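Local atomic coordinates of glycerol dehydratase (Clostridium butyricum, PDB entry 1R9D), a protein that probably dehydrates glycerol as a B12-independent glycyl-radical enzyme of the pyruvate formate-lyase family. Residues P87-K92 with W126-S132; W445-A449 with D506-D510. The contacts are given in a common frame with arbitrary orientation. Numbering follows the deposited sequence.

Contact 1. Residues P87-K92 with W126-S132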
ATOM      1  N   PRO A  87      -9.384  -2.960  18.494  1.00 24.84           N
ATOM      2  CA  PRO A  87      -9.637  -4.039  17.539  1.00 24.92           C
ATOM      3  C   PRO A  87      -8.885  -3.973  16.218  1.00 24.27           C
ATOM      4  O   PRO A  87      -8.810  -4.972  15.511  1.00 25.06           O
ATOM      5  CB  PRO A  87     -11.148  -3.970  17.343  1.00 24.87           C
ATOM      6  CG  PRO A  87     -11.409  -2.505  17.430  1.00 24.53           C
ATOM      7  CD  PRO A  87     -10.578  -2.104  18.635  1.00 25.93           C
ATOM      8  N   GLU A  88      -8.331  -2.808  15.891  1.00 24.64           N
ATOM      9  CA  GLU A  88      -7.598  -2.639  14.640  1.00 24.29           C
ATOM     10  C   GLU A  88      -6.296  -3.430  14.599  1.00 24.91           C
ATOM     11  O   GLU A  88      -5.768  -3.701  13.520  1.00 24.77           O
ATOM     12  CB  GLU A  88      -7.292  -1.157  14.382  1.00 25.03           C
ATOM     13  CG  GLU A  88      -6.400  -0.490  15.426  1.00 25.61           C
ATOM     14  CD  GLU A  88      -7.172   0.346  16.434  1.00 24.57           C
ATOM     15  OE1 GLU A  88      -6.894   1.560  16.532  1.00 23.86           O
ATOM     16  OE2 GLU A  88      -8.049  -0.206  17.136  1.00 26.39           O
ATOM     17  N   PHE A  89      -5.775  -3.796  15.769  1.00 24.48           N
ATOM     18  CA  PHE A  89      -4.528  -4.556  15.834  1.00 24.34           C
ATOM     19  C   PHE A  89      -4.802  -6.054  15.949  1.00 24.65           C
ATOM     20  O   PHE A  89      -4.216  -6.852  15.222  1.00 24.18           O
ATOM     21  CB  PHE A  89      -3.682  -4.052  17.003  1.00 24.56           C
ATOM     22  CG  PHE A  89      -3.386  -2.578  16.934  1.00 24.57           C
ATOM     23  CD1 PHE A  89      -3.805  -1.719  17.944  1.00 23.40           C
ATOM     24  CD2 PHE A  89      -2.710  -2.044  15.837  1.00 24.66           C
ATOM     25  CE1 PHE A  89      -3.558  -0.345  17.866  1.00 23.55           C
ATOM     26  CE2 PHE A  89      -2.458  -0.675  15.748  1.00 24.29           C
ATOM     27  CZ  PHE A  89      -2.882   0.180  16.762  1.00 24.05           C
ATOM     28  N   SER A  90      -5.691  -6.427  16.866  1.00 24.99           N
ATOM     29  CA  SER A  90      -6.094  -7.823  17.058  1.00 24.85           C
ATOM     30  C   SER A  90      -7.315  -7.783  17.968  1.00 24.80           C
ATOM     31  O   SER A  90      -7.532  -6.800  18.669  1.00 24.38           O
ATOM     32  CB  SER A  90      -4.987  -8.653  17.722  1.00 25.20           C
ATOM     33  OG  SER A  90      -4.847  -8.323  19.090  1.00 25.20           O
ATOM     34  N   ASN A  91      -8.117  -8.839  17.958  1.00 25.64           N
ATOM     35  CA  ASN A  91      -9.301  -8.854  18.811  1.00 27.02           C
ATOM     36  C   ASN A  91      -9.851 -10.247  19.064  1.00 27.52           C
ATOM     37  O   ASN A  91     -10.636 -10.446  19.993  1.00 28.39           O
ATOM     38  CB  ASN A  91     -10.393  -7.977  18.199  1.00 26.13           C
ATOM     39  CG  ASN A  91     -10.788  -8.432  16.817  1.00 25.79           C
ATOM     40  OD1 ASN A  91     -11.464  -9.452  16.654  1.00 25.28           O
ATOM     41  ND2 ASN A  91     -10.348  -7.691  15.803  1.00 25.67           N
ATOM     42  N   LYS A  92      -9.445 -11.211  18.247  1.00 28.88           N
ATOM     43  CA  LYS A  92      -9.922 -12.576  18.420  1.00 29.87           C
ATOM     44  C   LYS A  92      -9.512 -13.150  19.776  1.00 29.94           C
ATOM     45  O   LYS A  92     -10.203 -14.008  20.323  1.00 29.42           O
ATOM     46  CB  LYS A  92      -9.413 -13.466  17.283  1.00 31.49           C
ATOM     47  CG  LYS A  92     -10.057 -13.148  15.932  1.00 32.31           C
ATOM     48  CD  LYS A  92      -9.574 -14.086  14.837  1.00 34.35           C
ATOM     49  CE  LYS A  92     -10.090 -13.654  13.464  1.00 34.73           C
ATOM     50  NZ  LYS A  92     -11.583 -13.604  13.407  1.00 36.49           N
ATOM     51  N   TRP A 126     -14.138  -6.541  12.113  1.00 29.67           N
ATOM     52  CA  TRP A 126     -12.686  -6.600  11.973  1.00 29.42           C
ATOM     53  C   TRP A 126     -12.060  -7.918  11.558  1.00 30.47           C
ATOM     54  O   TRP A 126     -10.840  -8.018  11.443  1.00 30.34           O
ATOM     55  CB  TRP A 126     -12.022  -6.106  13.255  1.00 27.45           C
ATOM     56  CG  TRP A 126     -12.288  -4.664  13.522  1.00 26.42           C
ATOM     57  CD1 TRP A 126     -13.297  -4.141  14.278  1.00 24.89           C
ATOM     58  CD2 TRP A 126     -11.555  -3.548  13.002  1.00 25.49           C
ATOM     59  NE1 TRP A 126     -13.236  -2.771  14.264  1.00 24.63           N
ATOM     60  CE2 TRP A 126     -12.176  -2.380  13.487  1.00 25.33           C
ATOM     61  CE3 TRP A 126     -10.430  -3.425  12.172  1.00 26.46           C
ATOM     62  CZ2 TRP A 126     -11.715  -1.094  13.171  1.00 24.95           C
ATOM     63  CZ3 TRP A 126      -9.968  -2.147  11.855  1.00 25.55           C
ATOM     64  CH2 TRP A 126     -10.610  -0.999  12.356  1.00 25.50           C
ATOM     65  N   ASN A 127     -12.881  -8.930  11.315  1.00 30.73           N
ATOM     66  CA  ASN A 127     -12.349 -10.216  10.903  1.00 31.63           C
ATOM     67  C   ASN A 127     -11.536 -10.093   9.612  1.00 31.81           C
ATOM     68  O   ASN A 127     -12.065  -9.717   8.562  1.00 31.98           O
ATOM     69  CB  ASN A 127     -13.484 -11.222  10.709  1.00 33.27           C
ATOM     70  CG  ASN A 127     -12.983 -12.577  10.268  1.00 35.55           C
ATOM     71  OD1 ASN A 127     -12.066 -13.136  10.868  1.00 35.90           O
ATOM     72  ND2 ASN A 127     -13.583 -13.117   9.214  1.00 37.67           N
ATOM     73  N   GLY A 128     -10.246 -10.409   9.707  1.00 30.81           N
ATOM     74  CA  GLY A 128      -9.359 -10.345   8.559  1.00 29.25           C
ATOM     75  C   GLY A 128      -8.856  -8.956   8.204  1.00 28.65           C
ATOM     76  O   GLY A 128      -8.088  -8.802   7.258  1.00 29.05           O
ATOM     77  N   LYS A 129      -9.251  -7.947   8.971  1.00 27.12           N
ATOM     78  CA  LYS A 129      -8.858  -6.573   8.668  1.00 27.88           C
ATOM     79  C   LYS A 129      -7.875  -5.921   9.634  1.00 26.99           C
ATOM     80  O   LYS A 129      -7.626  -4.717   9.547  1.00 27.44           O
ATOM     81  CB  LYS A 129     -10.119  -5.710   8.576  1.00 29.67           C
ATOM     82  CG  LYS A 129     -11.153  -6.274   7.614  1.00 31.18           C
ATOM     83  CD  LYS A 129     -12.441  -5.476   7.646  1.00 34.87           C
ATOM     84  CE  LYS A 129     -13.506  -6.137   6.779  1.00 37.19           C
ATOM     85  NZ  LYS A 129     -14.835  -5.489   6.964  1.00 39.42           N
ATOM     86  N   THR A 130      -7.308  -6.709  10.538  1.00 25.00           N
ATOM     87  CA  THR A 130      -6.373  -6.180  11.521  1.00 24.95           C
ATOM     88  C   THR A 130      -4.933  -6.208  11.024  1.00 23.91           C
ATOM     89  O   THR A 130      -4.627  -6.828  10.006  1.00 24.25           O
ATOM     90  CB  THR A 130      -6.423  -6.994  12.830  1.00 24.86           C
ATOM     91  OG1 THR A 130      -6.006  -8.339  12.564  1.00 25.67           O
ATOM     92  CG2 THR A 130      -7.842  -7.010  13.401  1.00 26.06           C
ATOM     93  N   THR A 131      -4.056  -5.526  11.751  1.00 23.58           N
ATOM     94  CA  THR A 131      -2.642  -5.517  11.406  1.00 24.72           C
ATOM     95  C   THR A 131      -2.058  -6.911  11.671  1.00 24.94           C
ATOM     96  O   THR A 131      -1.239  -7.400  10.893  1.00 24.18           O
ATOM     97  CB  THR A 131      -1.856  -4.463  12.231  1.00 23.70           C
ATOM     98  OG1 THR A 131      -2.084  -4.671  13.629  1.00 24.79           O
ATOM     99  CG2 THR A 131      -2.295  -3.050  11.857  1.00 25.37           C
ATOM    100  N   SER A 132      -2.495  -7.552  12.757  1.00 24.45           N
ATOM    101  CA  SER A 132      -2.008  -8.890  13.105  1.00 24.79           C
ATOM    102  C   SER A 132      -2.261  -9.914  11.998  1.00 25.10           C
ATOM    103  O   SER A 132      -1.392 -10.721  11.670  1.00 22.61           O
ATOM    104  CB  SER A 132      -2.657  -9.391  14.408  1.00 25.78           C
ATOM    105  OG  SER A 132      -4.055  -9.620  14.263  1.00 25.70           O
TER
HETATM  106  O   HOH W   1      -6.243  -2.427  10.975  1.00 27.14           O
HETATM  107  O   HOH W   2      -9.665  -9.955  13.640  1.00 29.47           O
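A type II beta turn, W126 to K129, leads into helix 131-138, and the segment 87-92, a loop running into helix 92-97, closes over both, in the pyruvate formate-lyase-like part of the chain. The turn is held by K129 N to W126 O (2.9 Å), with G128 at positive phi in its third position. Two successive carbonyls of the loop, in a helix-like bend at 87-89, take up amides of the first turn of the helix, which have no partner earlier in that helix: T131 N donates to E88 O and S132 N to F89 O, both at 3.1 Å. T130 is the N-cap residue; its side chain caps a backbone N just past the segment, OG1 also bonds to the E133 carboxylate, and its CA makes a CA-H...O contact with E88 O (3.2 Å). T130 CG2 sits 3.1 Å from P87 O, which also receives N91 ND2 (3.1 Å), a bond within the loop. Nonpolar packing centres on W126. P87 CB lies over the five-membered ring, 3.9 Å from its centroid, and E88 CA over the six-membered ring at 4.0 Å, two CH-pi contacts on one face; NE1 of the indole is bonded to T36 of helix 30-40. The carboxylate of E88 forms salt bridges with R31 and R51. Water 1 donates to E88 O (2.9 Å) and K129 O (3.0 Å), joining loop to turn. At the solvent-exposed end the side chain of K92 reaches back, NZ donating to N127 OD1 at 2.6 Å. Deeper in, F89 O accepts a second bond, from S132 OG at 2.9 Å.

Contact 2. Residues W445-A449 with D506-D510; sequences WHDSA and DNCID
W445 lays its indole against the turn 506-510 of helix 484-516, overlapping D510, with I509 at the ring edge. The tryptophan backbone is left-handed helical (phi/psi 44/48) and its chi1 of -94° lies between wells, with chi2 46°; with CA-to-CB pointing toward the helix, the six-membered ring leads. CH2 comes 3.3 Å from D510 CA and 3.6 Å from D510 CB, with D510 CG over one face of the ring, while the backbone C of I509 is 3.8 Å from CH2. I509 CG2 adds an apolar contact of 3.9 Å to CH2, and CZ3 lies 3.5 Å from D506 O. The residues 506-510 are regular helix, D510 N bonding to D506 O at 2.9 Å; 445-449 has no regular helix or strand, bends away at H446 and D447, returns at S448 and runs into strand 449-452. CA separations are 6.6 Å for S448 and D506, and 9.1 Å for W445 and D510. D506, chi1 -94° and chi2 161°, extends toward the returning limb: S448 OG (chi1 p) donates to OD1 at 2.9 Å, and D506 OD2 is 2.7 Å from S448 O. A449 CB packs 3.9 Å from D506 OD1. R631 forms a salt bridge with D510 and a cation-pi contact with W445, so one arginine serves both sides. At the far side of the bend, D447 is hydrogen-bonded to a bound glycerol. The contact thus sets the long helix 484-516 against the loop between strands 442-443 and 449-452, a strand-connecting loop at a glycerol site in a glycyl-radical enzyme fold.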
ATOM      1  N   TRP A 445      11.003   1.240  17.815  1.00 22.70           N
ATOM      2  CA  TRP A 445      10.522  -0.138  17.971  1.00 22.30           C
ATOM      3  C   TRP A 445      11.353  -0.818  19.076  1.00 22.18           C
ATOM      4  O   TRP A 445      11.825  -1.944  18.920  1.00 22.97           O
ATOM      5  CB  TRP A 445      10.678  -0.885  16.632  1.00 22.08           C
ATOM      6  CG  TRP A 445       9.430  -0.857  15.783  1.00 22.49           C
ATOM      7  CD1 TRP A 445       8.646   0.229  15.505  1.00 23.30           C
ATOM      8  CD2 TRP A 445       8.780  -1.984  15.190  1.00 22.34           C
ATOM      9  NE1 TRP A 445       7.535  -0.158  14.786  1.00 24.05           N
ATOM     10  CE2 TRP A 445       7.592  -1.511  14.582  1.00 23.98           C
ATOM     11  CE3 TRP A 445       9.079  -3.352  15.120  1.00 23.50           C
ATOM     12  CZ2 TRP A 445       6.704  -2.361  13.914  1.00 23.93           C
ATOM     13  CZ3 TRP A 445       8.192  -4.200  14.453  1.00 24.79           C
ATOM     14  CH2 TRP A 445       7.019  -3.698  13.861  1.00 23.18           C
ATOM     15  N   HIS A 446      11.502  -0.118  20.198  1.00 22.31           N
ATOM     16  CA  HIS A 446      12.324  -0.569  21.326  1.00 22.93           C
ATOM     17  C   HIS A 446      11.996  -1.877  22.069  1.00 23.96           C
ATOM     18  O   HIS A 446      12.756  -2.292  22.953  1.00 24.00           O
ATOM     19  CB  HIS A 446      12.464   0.583  22.320  1.00 21.75           C
ATOM     20  CG  HIS A 446      13.132   1.797  21.742  1.00 22.65           C
ATOM     21  ND1 HIS A 446      14.477   1.832  21.435  1.00 21.83           N
ATOM     22  CD2 HIS A 446      12.639   3.013  21.407  1.00 20.23           C
ATOM     23  CE1 HIS A 446      14.783   3.019  20.939  1.00 21.11           C
ATOM     24  NE2 HIS A 446      13.686   3.754  20.911  1.00 21.32           N
ATOM     25  N   ASP A 447      10.873  -2.515  21.758  1.00 23.30           N
ATOM     26  CA  ASP A 447      10.577  -3.808  22.377  1.00 24.03           C
ATOM     27  C   ASP A 447       9.821  -4.650  21.363  1.00 24.17           C
ATOM     28  O   ASP A 447       8.665  -5.039  21.564  1.00 23.96           O
ATOM     29  CB  ASP A 447       9.773  -3.674  23.672  1.00 25.14           C
ATOM     30  CG  ASP A 447       9.735  -4.982  24.457  1.00 27.29           C
ATOM     31  OD1 ASP A 447      10.447  -5.930  24.051  1.00 26.72           O
ATOM     32  OD2 ASP A 447       9.013  -5.070  25.474  1.00 28.75           O
ATOM     33  N   SER A 448      10.505  -4.931  20.262  1.00 22.20           N
ATOM     34  CA  SER A 448       9.936  -5.690  19.161  1.00 22.62           C
ATOM     35  C   SER A 448       9.856  -7.197  19.378  1.00 22.69           C
ATOM     36  O   SER A 448       9.187  -7.893  18.618  1.00 23.80           O
ATOM     37  CB  SER A 448      10.722  -5.396  17.881  1.00 24.38           C
ATOM     38  OG  SER A 448      12.043  -5.909  17.957  1.00 26.01           O
ATOM     39  N   ALA A 449      10.531  -7.706  20.406  1.00 22.46           N
ATOM     40  CA  ALA A 449      10.503  -9.142  20.676  1.00 22.53           C
ATOM     41  C   ALA A 449      11.314  -9.542  21.901  1.00 22.44           C
ATOM     42  O   ALA A 449      12.145  -8.777  22.383  1.00 22.53           O
ATOM     43  CB  ALA A 449      11.026  -9.901  19.466  1.00 22.22           C
ATOM     44  N   ASP A 506       9.474  -9.731  12.723  1.00 21.20           N
ATOM     45  CA  ASP A 506       9.333  -8.337  13.131  1.00 21.91           C
ATOM     46  C   ASP A 506       9.116  -7.450  11.907  1.00 22.49           C
ATOM     47  O   ASP A 506       8.253  -6.568  11.912  1.00 23.24           O
ATOM     48  CB  ASP A 506      10.589  -7.864  13.866  1.00 21.73           C
ATOM     49  CG  ASP A 506      10.477  -8.011  15.371  1.00 23.85           C
ATOM     50  OD1 ASP A 506      11.530  -8.005  16.040  1.00 25.07           O
ATOM     51  OD2 ASP A 506       9.341  -8.108  15.887  1.00 23.16           O
ATOM     52  N   ASN A 507       9.898  -7.682  10.857  1.00 21.54           N
ATOM     53  CA  ASN A 507       9.763  -6.873   9.654  1.00 22.18           C
ATOM     54  C   ASN A 507       8.396  -7.018   8.986  1.00 22.80           C
ATOM     55  O   ASN A 507       7.894  -6.065   8.392  1.00 22.98           O
ATOM     56  CB  ASN A 507      10.888  -7.186   8.660  1.00 22.34           C
ATOM     57  CG  ASN A 507      12.222  -6.580   9.083  1.00 23.15           C
ATOM     58  OD1 ASN A 507      12.263  -5.615   9.852  1.00 22.92           O
ATOM     59  ND2 ASN A 507      13.319  -7.135   8.572  1.00 23.66           N
ATOM     60  N   CYS A 508       7.792  -8.202   9.086  1.00 22.23           N
ATOM     61  CA  CYS A 508       6.473  -8.423   8.500  1.00 22.62           C
ATOM     62  C   CYS A 508       5.414  -7.640   9.278  1.00 23.14           C
ATOM     63  O   CYS A 508       4.468  -7.108   8.694  1.00 22.52           O
ATOM     64  CB  CYS A 508       6.128  -9.917   8.497  1.00 23.71           C
ATOM     65  SG  CYS A 508       7.106 -10.905   7.329  1.00 26.07           S
ATOM     66  N   ILE A 509       5.586  -7.571  10.595  1.00 21.99           N
ATOM     67  CA  ILE A 509       4.671  -6.838  11.461  1.00 22.37           C
ATOM     68  C   ILE A 509       4.850  -5.342  11.200  1.00 22.86           C
ATOM     69  O   ILE A 509       3.888  -4.570  11.248  1.00 21.87           O
ATOM     70  CB  ILE A 509       4.966  -7.154  12.945  1.00 22.40           C
ATOM     71  CG1 ILE A 509       4.672  -8.631  13.211  1.00 21.48           C
ATOM     72  CG2 ILE A 509       4.124  -6.272  13.869  1.00 22.39           C
ATOM     73  CD1 ILE A 509       5.184  -9.107  14.565  1.00 23.37           C
ATOM     74  N   ASP A 510       6.089  -4.949  10.910  1.00 22.63           N
ATOM     75  CA  ASP A 510       6.451  -3.559  10.619  1.00 23.13           C
ATOM     76  C   ASP A 510       5.697  -3.125   9.353  1.00 23.61           C
ATOM     77  O   ASP A 510       5.050  -2.070   9.320  1.00 24.21           O
ATOM     78  CB  ASP A 510       7.972  -3.481  10.387  1.00 23.39           C
ATOM     79  CG  ASP A 510       8.573  -2.123  10.735  1.00 25.72           C
ATOM     80  OD1 ASP A 510       7.953  -1.080  10.437  1.00 26.46           O
ATOM     81  OD2 ASP A 510       9.698  -2.102  11.296  1.00 26.48           O
TER

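In the fold
Contact 1 closes before contact 2 opens, so the two follow in series along the chain, all four segments within the pyruvate formate-lyase-like region. Their centres are about 17 Å apart and their nearest atoms about 6 Å, without touching; both lie on the same side of the chain's centre. Helix 484-516 connects them: it supplies 506-510 to contact 2, and at its end R516 hydrogen-bonds to the carbonyls of G128 and T130 in contact 1. Helix 155-159 is a second link, the backbone carbonyl of Y159 bonding to S90 and Y157 packing on W445 and S448. K129 and, on helix 484-516, N507 and C508 pack on the second subunit, while D447 in contact 2 bonds glycerol.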